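Local coordinates for probable transcriptional regulator (Rhodococcus jostii, PDB 3HIM), which probably binds DNA at regulatory sites and controls transcription, as a two-subunit member of the TetR family of bacterial regulators, at residues A19-A24 against A44-S49; I87-R92 against G151-F156; A99-H104 against I170-W175. All blocks are in the same frame, centred on the assembly; numbering follows the deposited sequence.

Interaction 1: residues A19-A24 against A44-S49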
ATOM      1  N   ALA B  19      18.679 -12.656  14.218  1.00 13.82           N
ATOM      2  CA  ALA B  19      18.249 -12.556  12.827  1.00 14.38           C
ATOM      3  C   ALA B  19      17.304 -13.695  12.476  1.00 14.76           C
ATOM      4  O   ALA B  19      16.308 -13.491  11.792  1.00 14.56           O
ATOM      5  CB  ALA B  19      19.451 -12.535  11.877  1.00 14.20           C
ATOM      6  N   ARG B  20      17.621 -14.890  12.971  1.00 15.44           N
ATOM      7  CA  ARG B  20      16.803 -16.085  12.739  1.00 15.42           C
ATOM      8  C   ARG B  20      15.425 -15.948  13.416  1.00 15.30           C
ATOM      9  O   ARG B  20      14.401 -16.371  12.864  1.00 15.65           O
ATOM     10  CB  ARG B  20      17.545 -17.332  13.269  1.00 15.26           C
ATOM     11  CG  ARG B  20      16.821 -18.662  13.164  1.00 15.13           C
ATOM     12  CD  ARG B  20      17.781 -19.814  13.487  1.00 17.06           C
ATOM     13  NE  ARG B  20      17.123 -21.122  13.574  1.00 17.21           N
ATOM     14  CZ  ARG B  20      16.553 -21.619  14.679  1.00 19.27           C
ATOM     15  NH1 ARG B  20      16.534 -20.920  15.817  1.00 18.82           N
ATOM     16  NH2 ARG B  20      15.983 -22.824  14.651  1.00 18.50           N
ATOM     17  N   ILE B  21      15.408 -15.394  14.618  1.00 15.21           N
ATOM     18  CA  ILE B  21      14.132 -15.180  15.332  1.00 15.55           C
ATOM     19  C   ILE B  21      13.260 -14.176  14.569  1.00 15.60           C
ATOM     20  O   ILE B  21      12.059 -14.401  14.404  1.00 16.16           O
ATOM     21  CB  ILE B  21      14.361 -14.759  16.809  1.00 15.88           C
ATOM     22  CG1 ILE B  21      14.966 -15.938  17.595  1.00 14.98           C
ATOM     23  CG2 ILE B  21      13.031 -14.242  17.483  1.00 14.54           C
ATOM     24  CD1 ILE B  21      15.783 -15.518  18.819  1.00 16.34           C
ATOM     25  N   ARG B  22      13.883 -13.105  14.073  1.00 15.47           N
ATOM     26  CA  ARG B  22      13.173 -12.076  13.309  1.00 15.88           C
ATOM     27  C   ARG B  22      12.588 -12.644  12.024  1.00 16.01           C
ATOM     28  O   ARG B  22      11.410 -12.399  11.732  1.00 15.94           O
ATOM     29  CB  ARG B  22      14.075 -10.880  12.989  1.00 15.83           C
ATOM     30  CG  ARG B  22      14.590 -10.155  14.197  1.00 14.99           C
ATOM     31  CD  ARG B  22      15.064  -8.763  13.842  1.00 14.77           C
ATOM     32  NE  ARG B  22      16.180  -8.735  12.903  1.00 17.73           N
ATOM     33  CZ  ARG B  22      17.454  -8.985  13.226  1.00 18.31           C
ATOM     34  NH1 ARG B  22      17.790  -9.336  14.467  1.00 18.53           N
ATOM     35  NH2 ARG B  22      18.398  -8.897  12.304  1.00 16.35           N
ATOM     36  N   ALA B  23      13.391 -13.410  11.273  1.00 15.67           N
ATOM     37  CA  ALA B  23      12.878 -14.055  10.058  1.00 15.68           C
ATOM     38  C   ALA B  23      11.672 -14.941  10.394  1.00 16.00           C
ATOM     39  O   ALA B  23      10.626 -14.857   9.733  1.00 15.66           O
ATOM     40  CB  ALA B  23      13.967 -14.855   9.343  1.00 15.04           C
ATOM     41  N   ALA B  24      11.796 -15.764  11.441  1.00 15.70           N
ATOM     42  CA  ALA B  24      10.686 -16.650  11.808  1.00 15.75           C
ATOM     43  C   ALA B  24       9.476 -15.846  12.268  1.00 15.54           C
ATOM     44  O   ALA B  24       8.336 -16.197  11.949  1.00 15.44           O
ATOM     45  CB  ALA B  24      11.100 -17.649  12.892  1.00 15.72           C
ATOM     46  N   ALA B  44       8.891 -21.837  19.296  1.00 26.80           N
ATOM     47  CA  ALA B  44       8.472 -23.211  19.044  1.00 26.34           C
ATOM     48  C   ALA B  44       8.632 -23.564  17.581  1.00 25.95           C
ATOM     49  O   ALA B  44       9.100 -24.645  17.239  1.00 25.96           O
ATOM     50  CB  ALA B  44       7.026 -23.425  19.492  1.00 26.36           C
ATOM     51  N   SER B  45       8.234 -22.643  16.717  1.00 25.48           N
ATOM     52  CA  SER B  45       8.370 -22.816  15.281  1.00 25.00           C
ATOM     53  C   SER B  45       9.845 -22.951  14.860  1.00 24.72           C
ATOM     54  O   SER B  45      10.134 -23.461  13.785  1.00 24.75           O
ATOM     55  CB  SER B  45       7.724 -21.631  14.560  1.00 24.88           C
ATOM     56  OG  SER B  45       8.531 -20.476  14.682  1.00 24.19           O
ATOM     57  N   LEU B  46      10.755 -22.466  15.705  1.00 24.11           N
ATOM     58  CA  LEU B  46      12.195 -22.607  15.491  1.00 24.21           C
ATOM     59  C   LEU B  46      12.773 -23.776  16.307  1.00 24.71           C
ATOM     60  O   LEU B  46      13.986 -23.886  16.477  1.00 24.10           O
ATOM     61  CB  LEU B  46      12.930 -21.305  15.828  1.00 23.35           C
ATOM     62  CG  LEU B  46      12.719 -20.089  14.917  1.00 21.89           C
ATOM     63  CD1 LEU B  46      13.480 -18.903  15.470  1.00 17.79           C
ATOM     64  CD2 LEU B  46      13.136 -20.369  13.474  1.00 20.25           C
ATOM     65  N   ASP B  47      11.883 -24.638  16.801  1.00 25.78           N
ATOM     66  CA  ASP B  47      12.249 -25.810  17.604  1.00 26.96           C
ATOM     67  C   ASP B  47      13.034 -25.465  18.858  1.00 27.20           C
ATOM     68  O   ASP B  47      13.928 -26.206  19.254  1.00 27.78           O
ATOM     69  CB  ASP B  47      13.033 -26.835  16.767  1.00 27.18           C
ATOM     70  CG  ASP B  47      12.218 -27.390  15.604  1.00 28.90           C
ATOM     71  OD1 ASP B  47      11.140 -27.978  15.862  1.00 30.77           O
ATOM     72  OD2 ASP B  47      12.660 -27.232  14.437  1.00 29.25           O
ATOM     73  N   MET B  48      12.705 -24.344  19.479  1.00 27.62           N
ATOM     74  CA  MET B  48      13.374 -23.946  20.711  1.00 28.48           C
ATOM     75  C   MET B  48      12.410 -23.908  21.898  1.00 28.92           C
ATOM     76  O   MET B  48      11.181 -23.968  21.726  1.00 28.82           O
ATOM     77  CB  MET B  48      14.046 -22.585  20.544  1.00 28.44           C
ATOM     78  CG  MET B  48      15.120 -22.561  19.470  1.00 28.99           C
ATOM     79  SD  MET B  48      15.854 -20.935  19.301  1.00 30.08           S
ATOM     80  CE  MET B  48      14.403 -19.915  19.001  1.00 26.47           C
ATOM     81  N   SER B  49      12.981 -23.822  23.101  1.00 29.17           N
ATOM     82  CA  SER B  49      12.201 -23.522  24.298  1.00 29.37           C
ATOM     83  C   SER B  49      11.724 -22.067  24.214  1.00 29.29           C
ATOM     84  O   SER B  49      12.449 -21.205  23.696  1.00 29.34           O
ATOM     85  CB  SER B  49      13.031 -23.760  25.563  1.00 29.43           C
ATOM     86  OG  SER B  49      14.242 -23.022  25.530  1.00 30.11           O
TER
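The turn of the predicted helix-turn-helix motif, where helix 39-45 ends, is pinned against helix 16-32 of the TetR-type DNA-binding domain. A Schellman motif closes helix 39-45, with Asp47 at positive phi as its C-prime residue, and beside it the carbonyl of Leu46 takes a donor from the other helix. Arg20 supplies it: with CG anti to the backbone N (chi1 178°) and the chain extended as far as NE, its guanidinium arrives tip to tip with Leu46. Arg20 NH2 donates to Leu46 O at 2.9 Å, in the carbonyl plane and on a lone pair. A second, weak bond runs from Arg20 NH1 to Met48 SD at 3.5 Å, the sulfur lying at the guanidinium edge. Leu46 CD2 sits 3.8 Å above the guanidinium plane, over its centre, so the same leucine meets the arginine with both backbone and methyl. That methyl also presses on the helix, Leu46 CD2 to Ala24 CB being a tight 3.4 Å, while the Leu46 side chain crosses that of Ile21 at about a right angle, Leu46 CD1 3.9 Å from Ile21 CG1. Ile21 also touches Val53, His56 and Tyr57, and helix 60-82 packs against Ile21 and Arg22 through Leu63.

Interaction 2: residues I87-R92 against G151-F156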
ATOM      1  N   ILE B  87      25.780  12.904 -10.336  1.00 18.39           N
ATOM      2  CA  ILE B  87      25.182  12.697 -11.663  1.00 18.41           C
ATOM      3  C   ILE B  87      23.925  13.543 -11.832  1.00 18.56           C
ATOM      4  O   ILE B  87      23.427  14.107 -10.856  1.00 18.87           O
ATOM      5  CB  ILE B  87      24.906  11.207 -11.989  1.00 18.37           C
ATOM      6  CG1 ILE B  87      23.853  10.616 -11.043  1.00 17.55           C
ATOM      7  CG2 ILE B  87      26.235  10.396 -12.003  1.00 18.14           C
ATOM      8  CD1 ILE B  87      23.574   9.151 -11.290  1.00 16.60           C
ATOM      9  N   ALA B  88      23.442  13.653 -13.068  1.00 17.91           N
ATOM     10  CA  ALA B  88      22.236  14.420 -13.346  1.00 18.39           C
ATOM     11  C   ALA B  88      21.022  13.892 -12.569  1.00 18.22           C
ATOM     12  O   ALA B  88      20.861  12.687 -12.367  1.00 18.25           O
ATOM     13  CB  ALA B  88      21.948  14.462 -14.854  1.00 18.30           C
ATOM     14  N   ALA B  89      20.182  14.821 -12.126  1.00 17.99           N
ATOM     15  CA  ALA B  89      18.978  14.515 -11.370  1.00 17.14           C
ATOM     16  C   ALA B  89      18.093  13.409 -11.976  1.00 16.73           C
ATOM     17  O   ALA B  89      17.654  12.522 -11.233  1.00 16.10           O
ATOM     18  CB  ALA B  89      18.176  15.785 -11.129  1.00 17.35           C
ATOM     19  N   PRO B  90      17.840  13.433 -13.315  1.00 16.31           N
ATOM     20  CA  PRO B  90      16.979  12.361 -13.845  1.00 16.06           C
ATOM     21  C   PRO B  90      17.540  10.959 -13.625  1.00 16.09           C
ATOM     22  O   PRO B  90      16.765  10.040 -13.332  1.00 15.16           O
ATOM     23  CB  PRO B  90      16.875  12.686 -15.328  1.00 16.07           C
ATOM     24  CG  PRO B  90      17.170  14.158 -15.414  1.00 15.65           C
ATOM     25  CD  PRO B  90      18.220  14.382 -14.381  1.00 16.47           C
ATOM     26  N   ASP B  91      18.870  10.821 -13.741  1.00 16.41           N
ATOM     27  CA  ASP B  91      19.597   9.555 -13.530  1.00 16.43           C
ATOM     28  C   ASP B  91      19.563   9.144 -12.060  1.00 16.56           C
ATOM     29  O   ASP B  91      19.518   7.959 -11.749  1.00 16.94           O
ATOM     30  CB  ASP B  91      21.079   9.694 -13.925  1.00 16.85           C
ATOM     31  CG  ASP B  91      21.280   9.990 -15.396  1.00 18.65           C
ATOM     32  OD1 ASP B  91      20.936   9.149 -16.244  1.00 19.28           O
ATOM     33  OD2 ASP B  91      21.791  11.080 -15.700  1.00 23.00           O
ATOM     34  N   ARG B  92      19.665  10.132 -11.173  1.00 15.98           N
ATOM     35  CA  ARG B  92      19.502   9.930  -9.724  1.00 16.43           C
ATOM     36  C   ARG B  92      18.103   9.378  -9.400  1.00 16.65           C
ATOM     37  O   ARG B  92      17.955   8.478  -8.569  1.00 17.35           O
ATOM     38  CB  ARG B  92      19.734  11.245  -8.970  1.00 15.35           C
ATOM     39  CG  ARG B  92      21.180  11.785  -9.079  1.00 15.99           C
ATOM     40  CD  ARG B  92      21.381  13.138  -8.421  1.00 15.01           C
ATOM     41  NE  ARG B  92      21.122  13.078  -6.981  1.00 17.46           N
ATOM     42  CZ  ARG B  92      21.168  14.121  -6.148  1.00 17.61           C
ATOM     43  NH1 ARG B  92      21.461  15.332  -6.600  1.00 15.08           N
ATOM     44  NH2 ARG B  92      20.876  13.959  -4.861  1.00 16.94           N
ATOM     45  N   GLY B 151      16.729  22.742 -14.073  1.00 18.45           N
ATOM     46  CA  GLY B 151      15.793  22.887 -15.183  1.00 17.93           C
ATOM     47  C   GLY B 151      15.481  21.545 -15.844  1.00 18.35           C
ATOM     48  O   GLY B 151      14.866  21.511 -16.905  1.00 18.00           O
ATOM     49  N   ASP B 152      15.923  20.442 -15.234  1.00 18.18           N
ATOM     50  CA  ASP B 152      15.580  19.098 -15.701  1.00 18.74           C
ATOM     51  C   ASP B 152      14.134  18.717 -15.375  1.00 18.62           C
ATOM     52  O   ASP B 152      13.497  17.979 -16.126  1.00 18.29           O
ATOM     53  CB  ASP B 152      16.492  18.057 -15.063  1.00 19.32           C
ATOM     54  CG  ASP B 152      17.934  18.174 -15.516  1.00 20.98           C
ATOM     55  OD1 ASP B 152      18.179  18.522 -16.691  1.00 20.81           O
ATOM     56  OD2 ASP B 152      18.823  17.887 -14.689  1.00 24.45           O
ATOM     57  N   PHE B 153      13.632  19.191 -14.238  1.00 18.29           N
ATOM     58  CA  PHE B 153      12.308  18.784 -13.767  1.00 18.20           C
ATOM     59  C   PHE B 153      11.414  20.004 -13.713  1.00 18.22           C
ATOM     60  O   PHE B 153      11.898  21.122 -13.534  1.00 19.47           O
ATOM     61  CB  PHE B 153      12.378  18.133 -12.358  1.00 18.33           C
ATOM     62  CG  PHE B 153      13.095  16.780 -12.315  1.00 17.48           C
ATOM     63  CD1 PHE B 153      13.307  16.029 -13.470  1.00 17.18           C
ATOM     64  CD2 PHE B 153      13.531  16.256 -11.098  1.00 17.19           C
ATOM     65  CE1 PHE B 153      13.963  14.785 -13.430  1.00 15.58           C
ATOM     66  CE2 PHE B 153      14.195  15.005 -11.036  1.00 17.72           C
ATOM     67  CZ  PHE B 153      14.404  14.270 -12.213  1.00 15.15           C
ATOM     68  N   HIS B 154      10.109  19.788 -13.845  1.00 17.79           N
ATOM     69  CA  HIS B 154       9.112  20.858 -13.716  1.00 17.38           C
ATOM     70  C   HIS B 154       7.916  20.341 -12.925  1.00 17.12           C
ATOM     71  O   HIS B 154       6.807  20.262 -13.455  1.00 17.03           O
ATOM     72  CB  HIS B 154       8.672  21.345 -15.093  1.00 16.85           C
ATOM     73  CG  HIS B 154       9.818  21.599 -16.014  1.00 18.89           C
ATOM     74  ND1 HIS B 154      10.638  22.703 -15.890  1.00 20.04           N
ATOM     75  CD2 HIS B 154      10.321  20.867 -17.036  1.00 19.54           C
ATOM     76  CE1 HIS B 154      11.577  22.655 -16.821  1.00 19.40           C
ATOM     77  NE2 HIS B 154      11.406  21.553 -17.529  1.00 19.11           N
ATOM     78  N   PRO B 155       8.144  19.999 -11.650  1.00 17.16           N
ATOM     79  CA  PRO B 155       7.111  19.382 -10.816  1.00 17.58           C
ATOM     80  C   PRO B 155       5.995  20.361 -10.554  1.00 17.40           C
ATOM     81  O   PRO B 155       6.249  21.561 -10.435  1.00 17.38           O
ATOM     82  CB  PRO B 155       7.845  19.062  -9.493  1.00 17.35           C
ATOM     83  CG  PRO B 155       9.052  19.894  -9.490  1.00 17.07           C
ATOM     84  CD  PRO B 155       9.357  20.347 -10.881  1.00 17.08           C
ATOM     85  N   PHE B 156       4.766  19.862 -10.500  1.00 17.61           N
ATOM     86  CA  PHE B 156       3.665  20.663  -9.997  1.00 17.65           C
ATOM     87  C   PHE B 156       3.953  20.972  -8.532  1.00 17.25           C
ATOM     88  O   PHE B 156       3.916  22.117  -8.088  1.00 16.21           O
ATOM     89  CB  PHE B 156       2.339  19.909 -10.120  1.00 18.57           C
ATOM     90  CG  PHE B 156       1.720  19.987 -11.484  1.00 20.35           C
ATOM     91  CD1 PHE B 156       1.110  21.157 -11.913  1.00 21.11           C
ATOM     92  CD2 PHE B 156       1.737  18.879 -12.336  1.00 21.47           C
ATOM     93  CE1 PHE B 156       0.529  21.228 -13.182  1.00 24.50           C
ATOM     94  CE2 PHE B 156       1.171  18.938 -13.593  1.00 22.88           C
ATOM     95  CZ  PHE B 156       0.567  20.123 -14.027  1.00 23.85           C
TER
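Phe153 and Asp152, consecutive residues of the loop between helices 123-149 and 158-175, meet the first turn of helix 89-106 in two quite different ways, and a single proline receives them both. The loop leaves helix 123-149 through a Schellman motif with Gly151 at positive phi. In each of the next two residues CG stands anti to the carbonyl carbon, chi1 being -67° in Asp152 and -68° in Phe153. The two side chains share CG of Pro90, with Phe153 otherwise meeting its CA and Asp152 its CD.

Phe153 crosses Pro90 obliquely and touches with the far end of its ring. Phe153 CZ comes to 3.6 Å from Pro90 CA, and Phe153 CE1 lies 3.8 Å from Pro90 CG. On the other side of the ring tip, Phe153 CE2 is 4.1 Å from Ala89 CB, so the phenyl end spans two successive residues of the helix start. Asp152 instead crosses Pro90 at about a right angle: its OD2 lies 3.6 Å from Pro90 CD, and its CB is 4.0 Å from Pro90 CG.

Pro90 and Phe153 also both touch Cys201, and Phe153 packs on Val199, which brings the C-terminal tail into the same cluster. Just beyond, His154 O accepts a hydrogen bond from Arg197 of the second subunit.

Chemically, this is an apolar contact with a carboxylate at its margin. Proline suits the first turn of a helix, where its nitrogen has no hydrogen to give and none is needed. The position of Asp152 near this N-terminal end could give its negative charge a mildly favourable interaction with the helix dipole, but what joins the two segments is van der Waals contact.

Interaction 3: residues A99-H104 against I170-W175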
ATOM      1  N   ALA B  99      15.990   1.107  -7.119  1.00 15.76           N
ATOM      2  CA  ALA B  99      16.349   0.499  -5.822  1.00 15.59           C
ATOM      3  C   ALA B  99      15.171   0.455  -4.863  1.00 15.41           C
ATOM      4  O   ALA B  99      14.957  -0.527  -4.165  1.00 15.49           O
ATOM      5  CB  ALA B  99      17.507   1.252  -5.180  1.00 15.05           C
ATOM      6  N   TYR B 100      14.405   1.530  -4.820  1.00 15.69           N
ATOM      7  CA  TYR B 100      13.266   1.588  -3.916  1.00 15.95           C
ATOM      8  C   TYR B 100      12.213   0.536  -4.257  1.00 15.59           C
ATOM      9  O   TYR B 100      11.795  -0.227  -3.379  1.00 15.94           O
ATOM     10  CB  TYR B 100      12.648   2.971  -3.966  1.00 16.03           C
ATOM     11  CG  TYR B 100      11.598   3.248  -2.917  1.00 16.95           C
ATOM     12  CD1 TYR B 100      11.917   3.267  -1.549  1.00 18.33           C
ATOM     13  CD2 TYR B 100      10.301   3.571  -3.300  1.00 18.31           C
ATOM     14  CE1 TYR B 100      10.918   3.590  -0.568  1.00 18.79           C
ATOM     15  CE2 TYR B 100       9.320   3.865  -2.370  1.00 17.63           C
ATOM     16  CZ  TYR B 100       9.628   3.880  -1.010  1.00 18.16           C
ATOM     17  OH  TYR B 100       8.627   4.195  -0.136  1.00 15.70           O
ATOM     18  N   VAL B 101      11.790   0.486  -5.518  1.00 15.20           N
ATOM     19  CA  VAL B 101      10.768  -0.487  -5.951  1.00 14.87           C
ATOM     20  C   VAL B 101      11.270  -1.947  -5.793  1.00 15.78           C
ATOM     21  O   VAL B 101      10.575  -2.801  -5.212  1.00 14.78           O
ATOM     22  CB  VAL B 101      10.319  -0.188  -7.389  1.00 15.64           C
ATOM     23  CG1 VAL B 101       9.486  -1.335  -7.969  1.00 14.17           C
ATOM     24  CG2 VAL B 101       9.519   1.144  -7.430  1.00 14.47           C
ATOM     25  N   THR B 102      12.487  -2.216  -6.288  1.00 15.42           N
ATOM     26  CA  THR B 102      13.126  -3.532  -6.138  1.00 15.79           C
ATOM     27  C   THR B 102      13.157  -3.975  -4.673  1.00 15.39           C
ATOM     28  O   THR B 102      12.810  -5.102  -4.373  1.00 14.70           O
ATOM     29  CB  THR B 102      14.579  -3.513  -6.700  1.00 15.99           C
ATOM     30  OG1 THR B 102      14.532  -3.092  -8.060  1.00 16.38           O
ATOM     31  CG2 THR B 102      15.253  -4.887  -6.607  1.00 16.16           C
ATOM     32  N   TRP B 103      13.575  -3.081  -3.774  1.00 15.04           N
ATOM     33  CA  TRP B 103      13.617  -3.414  -2.353  1.00 14.42           C
ATOM     34  C   TRP B 103      12.250  -3.850  -1.860  1.00 14.40           C
ATOM     35  O   TRP B 103      12.111  -4.854  -1.137  1.00 14.90           O
ATOM     36  CB  TRP B 103      14.126  -2.249  -1.520  1.00 14.23           C
ATOM     37  CG  TRP B 103      14.406  -2.654  -0.104  1.00 14.50           C
ATOM     38  CD1 TRP B 103      15.620  -2.999   0.422  1.00 15.67           C
ATOM     39  CD2 TRP B 103      13.449  -2.782   0.968  1.00 15.19           C
ATOM     40  NE1 TRP B 103      15.484  -3.333   1.762  1.00 16.67           N
ATOM     41  CE2 TRP B 103      14.164  -3.201   2.122  1.00 15.75           C
ATOM     42  CE3 TRP B 103      12.063  -2.581   1.065  1.00 14.50           C
ATOM     43  CZ2 TRP B 103      13.537  -3.418   3.360  1.00 15.86           C
ATOM     44  CZ3 TRP B 103      11.435  -2.794   2.302  1.00 17.16           C
ATOM     45  CH2 TRP B 103      12.178  -3.219   3.435  1.00 15.99           C
ATOM     46  N   HIS B 104      11.238  -3.092  -2.244  1.00 14.37           N
ATOM     47  CA  HIS B 104       9.894  -3.365  -1.800  1.00 14.89           C
ATOM     48  C   HIS B 104       9.270  -4.665  -2.352  1.00 15.34           C
ATOM     49  O   HIS B 104       8.442  -5.286  -1.680  1.00 15.42           O
ATOM     50  CB  HIS B 104       9.006  -2.153  -2.056  1.00 14.60           C
ATOM     51  CG  HIS B 104       9.016  -1.166  -0.932  1.00 14.84           C
ATOM     52  ND1 HIS B 104       8.350  -1.388   0.256  1.00 14.91           N
ATOM     53  CD2 HIS B 104       9.628   0.037  -0.805  1.00 15.08           C
ATOM     54  CE1 HIS B 104       8.544  -0.363   1.062  1.00 13.53           C
ATOM     55  NE2 HIS B 104       9.305   0.521   0.437  1.00 16.20           N
ATOM     56  N   ILE B 170       6.017   1.523  -1.541  1.00 14.50           N
ATOM     57  CA  ILE B 170       5.447   0.869  -0.384  1.00 14.28           C
ATOM     58  C   ILE B 170       4.286  -0.053  -0.754  1.00 14.24           C
ATOM     59  O   ILE B 170       4.164  -1.136  -0.187  1.00 14.29           O
ATOM     60  CB  ILE B 170       4.970   1.905   0.646  1.00 15.05           C
ATOM     61  CG1 ILE B 170       6.182   2.552   1.333  1.00 15.32           C
ATOM     62  CG2 ILE B 170       4.008   1.252   1.663  1.00 14.15           C
ATOM     63  CD1 ILE B 170       5.864   3.893   2.031  1.00 16.12           C
ATOM     64  N   ASP B 171       3.447   0.359  -1.710  1.00 13.46           N
ATOM     65  CA  ASP B 171       2.288  -0.458  -2.063  1.00 13.47           C
ATOM     66  C   ASP B 171       2.663  -1.711  -2.854  1.00 13.01           C
ATOM     67  O   ASP B 171       1.946  -2.696  -2.836  1.00 12.66           O
ATOM     68  CB  ASP B 171       1.226   0.346  -2.804  1.00 13.39           C
ATOM     69  CG  ASP B 171      -0.113  -0.376  -2.857  1.00 15.42           C
ATOM     70  OD1 ASP B 171      -0.755  -0.586  -1.792  1.00 15.94           O
ATOM     71  OD2 ASP B 171      -0.528  -0.733  -3.973  1.00 16.84           O
ATOM     72  N   VAL B 172       3.799  -1.664  -3.543  1.00 13.24           N
ATOM     73  CA  VAL B 172       4.352  -2.854  -4.186  1.00 13.10           C
ATOM     74  C   VAL B 172       4.423  -4.001  -3.174  1.00 13.67           C
ATOM     75  O   VAL B 172       4.189  -5.146  -3.516  1.00 14.51           O
ATOM     76  CB  VAL B 172       5.764  -2.559  -4.799  1.00 13.39           C
ATOM     77  CG1 VAL B 172       6.587  -3.857  -5.048  1.00 12.43           C
ATOM     78  CG2 VAL B 172       5.658  -1.689  -6.083  1.00 10.83           C
ATOM     79  N   SER B 173       4.739  -3.704  -1.919  1.00 14.10           N
ATOM     80  CA  SER B 173       4.877  -4.780  -0.928  1.00 14.64           C
ATOM     81  C   SER B 173       3.538  -5.462  -0.631  1.00 14.70           C
ATOM     82  O   SER B 173       3.509  -6.592  -0.153  1.00 14.65           O
ATOM     83  CB  SER B 173       5.541  -4.289   0.365  1.00 14.43           C
ATOM     84  OG  SER B 173       6.865  -3.864   0.104  1.00 14.82           O
ATOM     85  N   ARG B 174       2.443  -4.765  -0.925  1.00 15.05           N
ATOM     86  CA  ARG B 174       1.098  -5.310  -0.758  1.00 14.56           C
ATOM     87  C   ARG B 174       0.726  -6.244  -1.897  1.00 15.02           C
ATOM     88  O   ARG B 174       0.345  -7.372  -1.640  1.00 15.13           O
ATOM     89  CB  ARG B 174       0.052  -4.188  -0.659  1.00 14.42           C
ATOM     90  CG  ARG B 174      -1.389  -4.677  -0.366  1.00 12.78           C
ATOM     91  CD  ARG B 174      -2.410  -3.511  -0.402  1.00 12.51           C
ATOM     92  NE  ARG B 174      -2.343  -2.824  -1.696  1.00 10.36           N
ATOM     93  CZ  ARG B 174      -2.885  -3.276  -2.818  1.00 11.36           C
ATOM     94  NH1 ARG B 174      -3.600  -4.408  -2.826  1.00 13.44           N
ATOM     95  NH2 ARG B 174      -2.727  -2.595  -3.939  1.00 10.72           N
ATOM     96  N   TRP B 175       0.844  -5.783  -3.146  1.00 15.34           N
ATOM     97  CA  TRP B 175       0.258  -6.524  -4.287  1.00 15.51           C
ATOM     98  C   TRP B 175       1.215  -7.454  -5.004  1.00 15.76           C
ATOM     99  O   TRP B 175       0.781  -8.330  -5.742  1.00 15.81           O
ATOM    100  CB  TRP B 175      -0.403  -5.588  -5.323  1.00 14.86           C
ATOM    101  CG  TRP B 175       0.553  -4.595  -5.971  1.00 14.03           C
ATOM    102  CD1 TRP B 175       0.737  -3.277  -5.619  1.00 14.07           C
ATOM    103  CD2 TRP B 175       1.437  -4.835  -7.075  1.00 12.11           C
ATOM    104  NE1 TRP B 175       1.694  -2.691  -6.422  1.00 12.44           N
ATOM    105  CE2 TRP B 175       2.130  -3.617  -7.332  1.00 11.97           C
ATOM    106  CE3 TRP B 175       1.717  -5.951  -7.869  1.00 10.67           C
ATOM    107  CZ2 TRP B 175       3.080  -3.496  -8.348  1.00  9.71           C
ATOM    108  CZ3 TRP B 175       2.677  -5.830  -8.876  1.00 11.31           C
ATOM    109  CH2 TRP B 175       3.339  -4.607  -9.112  1.00  9.78           C
TER
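Two helices of the all-helical C-terminal domain of a TetR-type regulator, 89-106 and 158-175, meet near the centre of the chain, their short segments running roughly the same way with a crossing angle of -29° and axes 8.3 Å apart. Hydrogen bonding centres on Ser173, whose hydroxyl faces both ends of one residue. Ser173 OG donates to His104 O at 2.8 Å, from above the carbonyl plane, and accepts from His104 ND1. Having both roles fixes the serine proton on the carbonyl side and is consistent with a hydrogen on ND1.

Contacts on both faces restrain the rotation of the imidazole. Ile170 CA lies over one face in a CH-pi contact, 3.8 Å from the His104 ring centroid and 18° off the normal, while Trp103 CE3 covers the opposite face.

Apolar and van der Waals contacts complete the interface: Val172 CG1 rests against the carbonyl carbon of His104, and Val101 and Val172 both touch Tyr191 of helix 184-198. Tyr100 OH, hydrogen-bonded to Thr166 O, lies 3.3 Å from Ile170 CG1. The second subunit also reaches helix 158-175, its Ser167 OG bonding to Asp171 OD2, while Arg174 NE and NH2 grip Asp171 side-on in a salt bridge. The imidazole's link to the serine is nearly coplanar with the ring: Ser173 OG lies 2.9 Å from His104 ND1 and only 3° out of plane.

Overall arrangement
From the N terminus, interaction 1 comes first and closes a short, mostly helical loop of 19 residues, joining the first helix to the helix-turn-helix within the presumed DNA-binding domain. The chain then runs through helix 60-82 into the C-terminal domain, where interactions 2 and 3 share helix 89-106: its start is met by the loop 151-156, its later turns by helix 158-175. Their segments alternate along the sequence, so these two long closures cross and do not nest. Interaction 2 lies across the chain's centre from interaction 1, their centres about 45 Å apart, with interaction 3 nearer the middle. Residues of both C-terminal segment pairs also touch the second subunit.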